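Beta-lactamase (Mycobacterium tuberculosis, PDB 4WHI) is the C-terminal domain of a penicillin-binding protein, an antiparallel beta domain whose own function is unknown and which itself probably accompanies a beta-lactamase-like catalytic domain. Local coordinates at residues L55-W58 with T62-F65; S76-T81 with N88-D93; R16-Y21 with G40-S45. All coordinates share one frame; numbering follows the deposited sequence.

Interaction 1. Residues L55-W58 with T62-F65; sequences LTHW and TFTF
T56 and T64 pair backbone to backbone in the antiparallel hairpin of strands 51-59 and 62-66. T56 N donates to T64 O at 2.8 Å and T64 N returns the bond to T56 O, the first nearly straight, the second a little bent, both in the carbonyl plane. Nearer the turn, W58 N bonds T62 O at 2.9 Å, less straight. Two waters extend this ladder along the face that carries both threonine side chains. One sits 2.7 Å from T56 OG1 and gives a weak bond to T64 O; the other lies 2.6 Å from T64 OG1 and donates to H57 O.

Between these two sets of bonds, H57 and F63 form the non-hydrogen-bonded pair, and their rings meet edge to face with planes at 71°. H57 CD2 stands over the F63 face, offset toward the rim, while H57 NE2 is held by G60 O in the turn. On the face that carries L55 and F63, L55 CB packs on F63 CB, and L55 CD2 lies alongside F65 CD1.

W58 rises from the opposite side, CG anti to its backbone N (chi1 178°), and its indole meets the methyls of T62 and T64 as well as K79, a cation-pi partner. T64 places OG1 between its backbone N and carbonyl carbon (chi1 60°), which turns the methyl CG2 toward the indole, 3.6 Å from W58 CE3.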
ATOM      1  N   LEU A  55      -3.486   5.036  -0.304  1.00 12.22           N
ATOM      2  CA  LEU A  55      -3.818   3.619  -0.433  1.00 11.29           C
ATOM      3  C   LEU A  55      -5.277   3.493  -0.811  1.00 11.55           C
ATOM      4  O   LEU A  55      -6.149   3.999  -0.117  1.00 13.19           O
ATOM      5  CB  LEU A  55      -3.543   2.862   0.868  1.00 11.01           C
ATOM      6  CG  LEU A  55      -2.069   2.691   1.222  1.00 11.62           C
ATOM      7  CD1 LEU A  55      -1.920   2.093   2.614  1.00 12.33           C
ATOM      8  CD2 LEU A  55      -1.350   1.851   0.180  1.00 12.14           C
ATOM      9  N   THR A  56      -5.537   2.823  -1.926  1.00 11.77           N
ATOM     10  CA  THR A  56      -6.895   2.588  -2.381  1.00 12.23           C
ATOM     11  C   THR A  56      -7.235   1.129  -2.115  1.00 12.45           C
ATOM     12  O   THR A  56      -6.463   0.243  -2.440  1.00 12.47           O
ATOM     13  CB  THR A  56      -7.022   2.912  -3.879  1.00 13.62           C
ATOM     14  OG1 THR A  56      -6.800   4.312  -4.069  1.00 15.58           O
ATOM     15  CG2 THR A  56      -8.408   2.559  -4.412  1.00 14.91           C
ATOM     16  N   HIS A  57      -8.390   0.877  -1.515  1.00 13.46           N
ATOM     17  CA  HIS A  57      -8.794  -0.489  -1.244  1.00 13.21           C
ATOM     18  C   HIS A  57      -8.885  -1.326  -2.521  1.00 14.00           C
ATOM     19  O   HIS A  57      -9.390  -0.861  -3.541  1.00 16.74           O
ATOM     20  CB  HIS A  57     -10.108  -0.534  -0.481  1.00 14.32           C
ATOM     21  CG  HIS A  57     -10.431  -1.895   0.026  1.00 15.74           C
ATOM     22  ND1 HIS A  57     -11.542  -2.596  -0.381  1.00 16.98           N
ATOM     23  CD2 HIS A  57      -9.752  -2.714   0.864  1.00 16.55           C
ATOM     24  CE1 HIS A  57     -11.549  -3.778   0.206  1.00 17.64           C
ATOM     25  NE2 HIS A  57     -10.474  -3.875   0.967  1.00 17.96           N
ATOM     26  N   TRP A  58      -8.371  -2.553  -2.445  1.00 14.60           N
ATOM     27  CA  TRP A  58      -8.392  -3.509  -3.548  1.00 15.08           C
ATOM     28  C   TRP A  58      -9.339  -4.673  -3.222  1.00 14.42           C
ATOM     29  O   TRP A  58     -10.359  -4.849  -3.884  1.00 16.46           O
ATOM     30  CB  TRP A  58      -6.972  -4.003  -3.832  1.00 15.84           C
ATOM     31  CG  TRP A  58      -6.836  -5.041  -4.912  1.00 17.10           C
ATOM     32  CD1 TRP A  58      -6.730  -6.390  -4.741  1.00 18.87           C
ATOM     33  CD2 TRP A  58      -6.741  -4.809  -6.327  1.00 18.47           C
ATOM     34  NE1 TRP A  58      -6.599  -7.016  -5.960  1.00 22.85           N
ATOM     35  CE2 TRP A  58      -6.594  -6.070  -6.949  1.00 21.23           C
ATOM     36  CE3 TRP A  58      -6.767  -3.661  -7.124  1.00 21.00           C
ATOM     37  CZ2 TRP A  58      -6.478  -6.215  -8.333  1.00 23.45           C
ATOM     38  CZ3 TRP A  58      -6.650  -3.805  -8.507  1.00 23.55           C
ATOM     39  CH2 TRP A  58      -6.508  -5.077  -9.093  1.00 24.55           C
ATOM     40  N   THR A  62      -6.013  -6.118   1.305  1.00 12.90           N
ATOM     41  CA  THR A  62      -5.088  -5.655   0.283  1.00 12.59           C
ATOM     42  C   THR A  62      -5.550  -4.307  -0.265  1.00 11.66           C
ATOM     43  O   THR A  62      -6.723  -4.117  -0.566  1.00 11.41           O
ATOM     44  CB  THR A  62      -4.959  -6.689  -0.855  1.00 14.18           C
ATOM     45  OG1 THR A  62      -4.447  -7.916  -0.318  1.00 17.37           O
ATOM     46  CG2 THR A  62      -4.012  -6.195  -1.957  1.00 14.80           C
ATOM     47  N   PHE A  63      -4.599  -3.380  -0.353  1.00 11.80           N
ATOM     48  CA  PHE A  63      -4.780  -2.061  -0.925  1.00 10.36           C
ATOM     49  C   PHE A  63      -3.791  -1.904  -2.076  1.00 10.90           C
ATOM     50  O   PHE A  63      -2.891  -2.735  -2.265  1.00 11.80           O
ATOM     51  CB  PHE A  63      -4.503  -0.988   0.141  1.00 10.68           C
ATOM     52  CG  PHE A  63      -5.503  -0.972   1.263  1.00 11.63           C
ATOM     53  CD1 PHE A  63      -5.459  -1.938   2.263  1.00 12.63           C
ATOM     54  CD2 PHE A  63      -6.488   0.011   1.327  1.00 12.45           C
ATOM     55  CE1 PHE A  63      -6.381  -1.925   3.296  1.00 13.03           C
ATOM     56  CE2 PHE A  63      -7.414   0.023   2.370  1.00 13.15           C
ATOM     57  CZ  PHE A  63      -7.356  -0.948   3.347  1.00 13.12           C
ATOM     58  N   THR A  64      -3.955  -0.845  -2.855  1.00 11.72           N
ATOM     59  CA  THR A  64      -2.974  -0.513  -3.876  1.00 12.99           C
ATOM     60  C   THR A  64      -2.572   0.946  -3.791  1.00 12.99           C
ATOM     61  O   THR A  64      -3.286   1.782  -3.218  1.00 11.48           O
ATOM     62  CB  THR A  64      -3.485  -0.800  -5.304  1.00 13.85           C
ATOM     63  OG1 THR A  64      -4.651  -0.020  -5.558  1.00 15.56           O
ATOM     64  CG2 THR A  64      -3.786  -2.302  -5.525  1.00 14.76           C
ATOM     65  N   PHE A  65      -1.414   1.240  -4.365  1.00 13.63           N
ATOM     66  CA  PHE A  65      -1.014   2.610  -4.605  1.00 13.59           C
ATOM     67  C   PHE A  65      -0.485   2.736  -6.033  1.00 13.72           C
ATOM     68  O   PHE A  65      -0.182   1.731  -6.696  1.00 13.57           O
ATOM     69  CB  PHE A  65      -0.003   3.094  -3.563  1.00 14.28           C
ATOM     70  CG  PHE A  65       1.261   2.282  -3.490  1.00 14.36           C
ATOM     71  CD1 PHE A  65       1.307   1.094  -2.769  1.00 14.65           C
ATOM     72  CD2 PHE A  65       2.425   2.730  -4.100  1.00 15.01           C
ATOM     73  CE1 PHE A  65       2.473   0.352  -2.690  1.00 14.93           C
ATOM     74  CE2 PHE A  65       3.597   1.992  -4.020  1.00 17.21           C
ATOM     75  CZ  PHE A  65       3.622   0.803  -3.314  1.00 15.48           C
TER
HETATM   76  O   HOH W   1      -4.177   4.631  -4.659  1.00 16.12           O
HETATM   77  O   HOH W   2      -7.220  -0.636  -5.739  1.00 21.02           O

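Interaction 2. Residues S76-T81 with N88-D93; sequences SISKAT and NLEYYD
T81 and N88 carry the backbone bonding of this beta hairpin, formed by strands 77-83 and 86-89. T81 N reaches N88 O at 2.9 Å, and N88 N reaches T81 O at 2.8 Å, both close to straight. Past the A80-L89 pair the second strand gives way to a short 3-10 turn; E90 N still bonds K79 O, at a longer 3.2 Å.

Side-chain hydrogen bonding takes over there. E90 CG lies between its backbone N and carbonyl carbon (chi1 61°) and the chain runs extended beyond it, which takes the carboxylate across to K79 N. OE2 accepts K79 N at 2.8 Å on its anti side, 20° out of the carboxylate plane. The carboxylate thus stands in for a backbone carbonyl where the strands part. Within 88-93, N88 ND2 points almost straight at D93 OD2, from above that carboxylate, and also bonds T99 OG1.

Waters bridge the strands where they diverge: one molecule donates to I77 O and E90 OE2, and another joins S78 OG, K79 O and Y91 N.

Apolar contact is slight, with A80 CB against L89 CD2 at 3.6 Å.

Strand 62-66 flanks the hairpin through backbone bonds from F65 to S78 and from F63 to A80; beyond the other edge, L89 bonds G98 just before strand 99-101, and its side chain packs on L44 and L46 of strand 41-46.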
ATOM      1  N   SER A  76       1.510   3.052 -12.511  1.00 15.03           N
ATOM      2  CA  SER A  76       1.310   1.616 -12.389  1.00 15.75           C
ATOM      3  C   SER A  76       0.848   1.295 -10.963  1.00 15.58           C
ATOM      4  O   SER A  76       1.197   1.990 -10.002  1.00 15.60           O
ATOM      5  CB  SER A  76       2.555   0.818 -12.803  1.00 19.27           C
ATOM      6  OG  SER A  76       3.684   1.166 -12.042  1.00 22.86           O
ATOM      7  N   ILE A  77       0.035   0.254 -10.857  1.00 16.38           N
ATOM      8  CA  ILE A  77      -0.628  -0.124  -9.616  1.00 16.75           C
ATOM      9  C   ILE A  77       0.251  -1.140  -8.887  1.00 16.07           C
ATOM     10  O   ILE A  77       0.738  -2.105  -9.481  1.00 17.44           O
ATOM     11  CB  ILE A  77      -2.047  -0.671  -9.908  1.00 19.75           C
ATOM     12  CG1 ILE A  77      -2.913   0.455 -10.488  1.00 23.46           C
ATOM     13  CG2 ILE A  77      -2.701  -1.215  -8.651  1.00 19.93           C
ATOM     14  CD1 ILE A  77      -4.302   0.039 -10.929  1.00 29.68           C
ATOM     15  N   SER A  78       0.461  -0.904  -7.596  1.00 15.02           N
ATOM     16  CA  SER A  78       1.335  -1.740  -6.779  1.00 15.76           C
ATOM     17  C   SER A  78       0.579  -2.164  -5.522  1.00 14.74           C
ATOM     18  O   SER A  78      -0.118  -1.352  -4.921  1.00 13.33           O
ATOM     19  CB  SER A  78       2.584  -0.948  -6.408  1.00 17.25           C
ATOM     20  OG  SER A  78       3.531  -1.762  -5.756  1.00 19.76           O
ATOM     21  N   LYS A  79       0.692  -3.437  -5.147  1.00 15.90           N
ATOM     22  CA  LYS A  79      -0.061  -3.974  -4.002  1.00 16.18           C
ATOM     23  C   LYS A  79       0.610  -3.788  -2.647  1.00 14.82           C
ATOM     24  O   LYS A  79       1.826  -3.961  -2.495  1.00 14.55           O
ATOM     25  CB  LYS A  79      -0.376  -5.467  -4.185  1.00 18.94           C
ATOM     26  CG  LYS A  79      -1.478  -5.757  -5.187  1.00 23.21           C
ATOM     27  CD  LYS A  79      -1.917  -7.209  -5.106  1.00 28.03           C
ATOM     28  CE  LYS A  79      -2.388  -7.726  -6.456  1.00 34.37           C
ATOM     29  NZ  LYS A  79      -3.346  -6.802  -7.119  1.00 40.30           N
ATOM     30  N   ALA A  80      -0.234  -3.470  -1.668  1.00 13.61           N
ATOM     31  CA  ALA A  80       0.130  -3.379  -0.262  1.00 12.76           C
ATOM     32  C   ALA A  80      -0.796  -4.299   0.520  1.00 13.06           C
ATOM     33  O   ALA A  80      -1.982  -4.006   0.677  1.00 13.75           O
ATOM     34  CB  ALA A  80      -0.011  -1.949   0.220  1.00 12.55           C
ATOM     35  N   THR A  81      -0.258  -5.413   1.007  1.00 13.91           N
ATOM     36  CA  THR A  81      -1.069  -6.454   1.639  1.00 14.99           C
ATOM     37  C   THR A  81      -0.795  -6.483   3.133  1.00 14.26           C
ATOM     38  O   THR A  81       0.335  -6.717   3.561  1.00 15.49           O
ATOM     39  CB  THR A  81      -0.765  -7.836   1.036  1.00 17.17           C
ATOM     40  OG1 THR A  81      -0.959  -7.784  -0.380  1.00 21.12           O
ATOM     41  CG2 THR A  81      -1.679  -8.909   1.626  1.00 18.11           C
ATOM     42  N   ASN A  88       3.153  -6.314   3.483  1.00 13.37           N
ATOM     43  CA  ASN A  88       3.978  -6.737   2.362  1.00 14.71           C
ATOM     44  C   ASN A  88       3.748  -5.802   1.194  1.00 14.62           C
ATOM     45  O   ASN A  88       2.618  -5.643   0.735  1.00 14.15           O
ATOM     46  CB  ASN A  88       3.659  -8.173   1.944  1.00 16.75           C
ATOM     47  CG  ASN A  88       4.527  -8.646   0.789  1.00 20.01           C
ATOM     48  OD1 ASN A  88       4.207  -8.412  -0.371  1.00 22.79           O
ATOM     49  ND2 ASN A  88       5.636  -9.305   1.105  1.00 22.55           N
ATOM     50  N   LEU A  89       4.827  -5.180   0.737  1.00 15.17           N
ATOM     51  CA  LEU A  89       4.805  -4.299  -0.421  1.00 15.32           C
ATOM     52  C   LEU A  89       5.476  -5.016  -1.580  1.00 17.29           C
ATOM     53  O   LEU A  89       6.699  -5.198  -1.588  1.00 17.89           O
ATOM     54  CB  LEU A  89       5.559  -3.012  -0.109  1.00 14.01           C
ATOM     55  CG  LEU A  89       5.023  -2.163   1.038  1.00 12.71           C
ATOM     56  CD1 LEU A  89       5.865  -0.903   1.139  1.00 13.44           C
ATOM     57  CD2 LEU A  89       3.550  -1.823   0.841  1.00 12.53           C
ATOM     58  N   GLU A  90       4.680  -5.430  -2.559  1.00 18.68           N
ATOM     59  CA  GLU A  90       5.224  -6.197  -3.676  1.00 20.68           C
ATOM     60  C   GLU A  90       6.341  -5.455  -4.418  1.00 20.53           C
ATOM     61  O   GLU A  90       7.299  -6.081  -4.872  1.00 21.33           O
ATOM     62  CB  GLU A  90       4.124  -6.662  -4.631  1.00 25.05           C
ATOM     63  CG  GLU A  90       3.323  -5.559  -5.295  1.00 27.65           C
ATOM     64  CD  GLU A  90       2.546  -6.033  -6.520  1.00 30.87           C
ATOM     65  OE1 GLU A  90       2.805  -7.144  -7.025  1.00 41.55           O
ATOM     66  OE2 GLU A  90       1.670  -5.284  -6.985  1.00 27.06           O
ATOM     67  N   TYR A  91       6.240  -4.126  -4.503  1.00 18.19           N
ATOM     68  CA  TYR A  91       7.267  -3.319  -5.166  1.00 18.00           C
ATOM     69  C   TYR A  91       8.667  -3.582  -4.608  1.00 19.79           C
ATOM     70  O   TYR A  91       9.656  -3.557  -5.356  1.00 19.26           O
ATOM     71  CB  TYR A  91       6.957  -1.822  -5.044  1.00 18.59           C
ATOM     72  CG  TYR A  91       7.899  -0.953  -5.849  1.00 20.45           C
ATOM     73  CD1 TYR A  91       7.715  -0.777  -7.216  1.00 21.53           C
ATOM     74  CD2 TYR A  91       8.984  -0.320  -5.246  1.00 21.77           C
ATOM     75  CE1 TYR A  91       8.581   0.005  -7.961  1.00 25.06           C
ATOM     76  CE2 TYR A  91       9.855   0.467  -5.982  1.00 24.16           C
ATOM     77  CZ  TYR A  91       9.651   0.625  -7.339  1.00 24.14           C
ATOM     78  OH  TYR A  91      10.506   1.409  -8.077  1.00 25.62           O
ATOM     79  N   TYR A  92       8.738  -3.828  -3.301  1.00 18.79           N
ATOM     80  CA  TYR A  92      10.006  -3.952  -2.584  1.00 18.89           C
ATOM     81  C   TYR A  92      10.374  -5.387  -2.230  1.00 19.45           C
ATOM     82  O   TYR A  92      11.302  -5.608  -1.444  1.00 21.83           O
ATOM     83  CB  TYR A  92       9.939  -3.148  -1.289  1.00 18.79           C
ATOM     84  CG  TYR A  92       9.893  -1.666  -1.498  1.00 19.99           C
ATOM     85  CD1 TYR A  92      11.044  -0.956  -1.824  1.00 21.09           C
ATOM     86  CD2 TYR A  92       8.710  -0.968  -1.363  1.00 23.59           C
ATOM     87  CE1 TYR A  92      11.008   0.413  -2.014  1.00 25.15           C
ATOM     88  CE2 TYR A  92       8.659   0.400  -1.554  1.00 27.66           C
ATOM     89  CZ  TYR A  92       9.813   1.086  -1.876  1.00 27.13           C
ATOM     90  OH  TYR A  92       9.757   2.445  -2.061  1.00 34.50           O
ATOM     91  N   ASP A  93       9.676  -6.360  -2.806  1.00 19.98           N
ATOM     92  CA  ASP A  93       9.793  -7.741  -2.345  1.00 22.99           C
ATOM     93  C   ASP A  93      10.505  -8.672  -3.331  1.00 24.13           C
ATOM     94  O   ASP A  93      10.414  -9.894  -3.196  1.00 23.53           O
ATOM     95  CB  ASP A  93       8.398  -8.293  -2.022  1.00 24.74           C
ATOM     96  CG  ASP A  93       8.422  -9.381  -0.948  1.00 24.02           C
ATOM     97  OD1 ASP A  93       9.346  -9.390  -0.110  1.00 26.77           O
ATOM     98  OD2 ASP A  93       7.501 -10.219  -0.927  1.00 25.35           O
TER
HETATM   99  O   HOH W   3       0.174  -4.844  -9.089  1.00 33.09           O
HETATM  100  O   HOH W   4       4.070  -2.586  -3.404  1.00 20.49           O
HETATM  101  O   HOH W   5       1.605  -7.258  -1.689  1.00 26.42           O

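Interaction 3. Residues R16-Y21 with G40-S45; sequences RPLNDY and GQLRLS
L42 CD1 sits where two side chains of the 16-21 segment converge: L18 CD2 and Y21 CD2 each lie 3.8 Å from it. The two leucine side chains cross at a slant, whereas the tyrosine crosses L42 at about a right angle. Another branch of each leucine works against backbone: L18 CD1 touches G40 O at 3.7 Å, and L42 CD2 lies 3.8 Å from L18 O. L42 CB already points to the loop, and with CG anti to the carbonyl carbon (chi1 -78°) CD1 and CD2 both touch it.

Behind this shell the loop is folded back on itself by D20 N to P17 O and Y21 N to L18 O. The phenol is pinned at its far end, where R16 N donates to Y21 OH at 2.9 Å and D61 OD1, in the 51-59/62-66 turn, also bonds it. Around the apolar patch F63 packs on all three side chains, while V35 and Y37 of strand 33-38 touch L42 and L18 respectively.

No hydrogen bond spans the two segments, so the loop before strand 23-25 is laid on strand 41-46 by apolar packing, and polar bonds from R16 N and D61 help to hold the tyrosine.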
ATOM      1  N   ARG A  16     -11.074  -4.207   6.972  1.00 15.22           N
ATOM      2  CA  ARG A  16     -11.272  -3.965   8.406  1.00 15.41           C
ATOM      3  C   ARG A  16     -11.491  -2.466   8.636  1.00 14.44           C
ATOM      4  O   ARG A  16     -11.195  -1.662   7.751  1.00 14.05           O
ATOM      5  CB  ARG A  16     -10.034  -4.410   9.203  1.00 17.44           C
ATOM      6  CG  ARG A  16      -9.828  -5.917   9.305  1.00 22.29           C
ATOM      7  CD  ARG A  16      -8.651  -6.269  10.216  1.00 28.81           C
ATOM      8  NE  ARG A  16      -8.907  -7.476  11.018  1.00 40.13           N
ATOM      9  CZ  ARG A  16      -9.357  -7.499  12.277  1.00 49.57           C
ATOM     10  NH1 ARG A  16      -9.613  -6.381  12.950  1.00 51.89           N
ATOM     11  NH2 ARG A  16      -9.550  -8.668  12.881  1.00 64.70           N
ATOM     12  N   PRO A  17     -12.000  -2.078   9.823  1.00 14.46           N
ATOM     13  CA  PRO A  17     -11.983  -0.657  10.195  1.00 13.89           C
ATOM     14  C   PRO A  17     -10.584  -0.092   9.938  1.00 13.05           C
ATOM     15  O   PRO A  17      -9.597  -0.756  10.254  1.00 13.72           O
ATOM     16  CB  PRO A  17     -12.305  -0.676  11.688  1.00 15.34           C
ATOM     17  CG  PRO A  17     -13.038  -1.958  11.919  1.00 16.19           C
ATOM     18  CD  PRO A  17     -12.527  -2.934  10.903  1.00 15.97           C
ATOM     19  N   LEU A  18     -10.494   1.096   9.350  1.00 13.07           N
ATOM     20  CA  LEU A  18      -9.207   1.570   8.834  1.00 12.26           C
ATOM     21  C   LEU A  18      -8.148   1.784   9.921  1.00 12.03           C
ATOM     22  O   LEU A  18      -6.960   1.649   9.653  1.00 12.76           O
ATOM     23  CB  LEU A  18      -9.389   2.806   7.953  1.00 12.67           C
ATOM     24  CG  LEU A  18     -10.123   2.552   6.629  1.00 13.42           C
ATOM     25  CD1 LEU A  18     -10.241   3.838   5.836  1.00 14.08           C
ATOM     26  CD2 LEU A  18      -9.448   1.467   5.792  1.00 12.44           C
ATOM     27  N   ASN A  19      -8.568   2.075  11.147  1.00 12.19           N
ATOM     28  CA  ASN A  19      -7.614   2.204  12.252  1.00 13.84           C
ATOM     29  C   ASN A  19      -6.728   0.968  12.404  1.00 13.97           C
ATOM     30  O   ASN A  19      -5.590   1.075  12.847  1.00 14.72           O
ATOM     31  CB  ASN A  19      -8.335   2.489  13.575  1.00 14.71           C
ATOM     32  CG  ASN A  19      -8.936   1.242  14.202  1.00 16.30           C
ATOM     33  OD1 ASN A  19     -10.081   0.863  13.929  1.00 20.77           O
ATOM     34  ND2 ASN A  19      -8.172   0.606  15.062  1.00 13.19           N
ATOM     35  N   ASP A  20      -7.260  -0.204  12.053  1.00 13.93           N
ATOM     36  CA  ASP A  20      -6.517  -1.459  12.227  1.00 16.16           C
ATOM     37  C   ASP A  20      -5.209  -1.505  11.449  1.00 15.40           C
ATOM     38  O   ASP A  20      -4.274  -2.186  11.863  1.00 18.17           O
ATOM     39  CB  ASP A  20      -7.373  -2.666  11.834  1.00 17.55           C
ATOM     40  CG  ASP A  20      -8.340  -3.073  12.916  1.00 23.93           C
ATOM     41  OD1 ASP A  20      -8.238  -2.572  14.062  1.00 26.91           O
ATOM     42  OD2 ASP A  20      -9.209  -3.916  12.615  1.00 28.75           O
ATOM     43  N   TYR A  21      -5.148  -0.780  10.334  1.00 13.67           N
ATOM     44  CA  TYR A  21      -3.966  -0.796   9.463  1.00 13.25           C
ATOM     45  C   TYR A  21      -2.898   0.229   9.838  1.00 11.89           C
ATOM     46  O   TYR A  21      -1.741   0.127   9.401  1.00 12.27           O
ATOM     47  CB  TYR A  21      -4.396  -0.578   8.020  1.00 13.33           C
ATOM     48  CG  TYR A  21      -5.443  -1.561   7.538  1.00 14.12           C
ATOM     49  CD1 TYR A  21      -5.116  -2.881   7.266  1.00 15.43           C
ATOM     50  CD2 TYR A  21      -6.765  -1.162   7.348  1.00 13.98           C
ATOM     51  CE1 TYR A  21      -6.072  -3.779   6.813  1.00 15.55           C
ATOM     52  CE2 TYR A  21      -7.726  -2.054   6.895  1.00 13.84           C
ATOM     53  CZ  TYR A  21      -7.375  -3.357   6.628  1.00 14.59           C
ATOM     54  OH  TYR A  21      -8.332  -4.237   6.177  1.00 15.94           O
ATOM     55  N   GLY A  40     -10.659   9.907   6.201  1.00 14.04           N
ATOM     56  CA  GLY A  40     -11.149   8.759   5.450  1.00 15.04           C
ATOM     57  C   GLY A  40     -10.143   8.036   4.565  1.00 15.24           C
ATOM     58  O   GLY A  40     -10.487   7.040   3.939  1.00 17.09           O
ATOM     59  N   GLN A  41      -8.906   8.524   4.521  1.00 14.42           N
ATOM     60  CA  GLN A  41      -7.891   8.038   3.589  1.00 13.94           C
ATOM     61  C   GLN A  41      -6.733   7.407   4.352  1.00 13.04           C
ATOM     62  O   GLN A  41      -6.187   8.037   5.255  1.00 12.84           O
ATOM     63  CB  GLN A  41      -7.359   9.221   2.769  1.00 14.85           C
ATOM     64  CG  GLN A  41      -6.325   8.860   1.712  1.00 15.29           C
ATOM     65  CD  GLN A  41      -6.939   8.106   0.553  1.00 16.47           C
ATOM     66  OE1 GLN A  41      -7.825   8.624  -0.120  1.00 17.59           O
ATOM     67  NE2 GLN A  41      -6.480   6.875   0.315  1.00 18.50           N
ATOM     68  N   LEU A  42      -6.369   6.177   3.995  1.00 11.77           N
ATOM     69  CA  LEU A  42      -5.100   5.602   4.427  1.00 12.14           C
ATOM     70  C   LEU A  42      -4.000   6.085   3.480  1.00 11.05           C
ATOM     71  O   LEU A  42      -4.200   6.162   2.261  1.00 10.90           O
ATOM     72  CB  LEU A  42      -5.119   4.071   4.430  1.00 14.03           C
ATOM     73  CG  LEU A  42      -5.807   3.312   5.557  1.00 15.99           C
ATOM     74  CD1 LEU A  42      -5.666   1.817   5.306  1.00 18.64           C
ATOM     75  CD2 LEU A  42      -5.233   3.670   6.915  1.00 14.97           C
ATOM     76  N   ARG A  43      -2.854   6.420   4.056  1.00 10.53           N
ATOM     77  CA  ARG A  43      -1.672   6.820   3.295  1.00 11.23           C
ATOM     78  C   ARG A  43      -0.475   5.977   3.715  1.00 11.63           C
ATOM     79  O   ARG A  43      -0.370   5.570   4.872  1.00 10.57           O
ATOM     80  CB  ARG A  43      -1.334   8.292   3.533  1.00 11.93           C
ATOM     81  CG  ARG A  43      -2.498   9.260   3.336  1.00 12.00           C
ATOM     82  CD  ARG A  43      -3.191   9.612   4.649  1.00 12.36           C
ATOM     83  NE  ARG A  43      -2.228  10.179   5.581  1.00 11.92           N
ATOM     84  CZ  ARG A  43      -1.823  11.449   5.585  1.00 11.66           C
ATOM     85  NH1 ARG A  43      -2.342  12.335   4.740  1.00 12.77           N
ATOM     86  NH2 ARG A  43      -0.906  11.836   6.452  1.00 11.84           N
ATOM     87  N   LEU A  44       0.415   5.733   2.756  1.00 10.95           N
ATOM     88  CA  LEU A  44       1.659   5.007   2.960  1.00 10.43           C
ATOM     89  C   LEU A  44       2.830   5.961   2.714  1.00 10.95           C
ATOM     90  O   LEU A  44       2.936   6.534   1.624  1.00 12.51           O
ATOM     91  CB  LEU A  44       1.729   3.841   1.971  1.00 11.17           C
ATOM     92  CG  LEU A  44       3.039   3.073   1.829  1.00 11.47           C
ATOM     93  CD1 LEU A  44       3.361   2.354   3.127  1.00 13.72           C
ATOM     94  CD2 LEU A  44       2.939   2.073   0.686  1.00 12.22           C
ATOM     95  N   SER A  45       3.683   6.143   3.720  1.00  9.78           N
ATOM     96  CA  SER A  45       4.889   6.973   3.592  1.00 11.10           C
ATOM     97  C   SER A  45       6.151   6.114   3.666  1.00 12.33           C
ATOM     98  O   SER A  45       6.294   5.285   4.565  1.00 11.65           O
ATOM     99  CB  SER A  45       4.942   8.033   4.690  1.00 11.23           C
ATOM    100  OG  SER A  45       3.821   8.891   4.635  1.00 11.38           O
TER

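In the fold
From the N terminus, interaction 3 comes first: the loop 16-21 meets strand 41-46 after strands 23-25 and 33-38 have intervened, closing the longest loop of the three. Interaction 1 then closes the tight turn between strands 51-59 and 62-66, and interaction 2 the next hairpin, strands 77-83 and 86-89. They follow in series, without nesting or crossing, within one antiparallel sheet whose strand order is the chain order. Strands 62-66 and 77-83, neighbours in that sheet, join interactions 1 and 2; L55 N to L42 O joins 1 to 3. Interactions 2 and 3, about 16 Å apart between centres, still meet through L89 and L44.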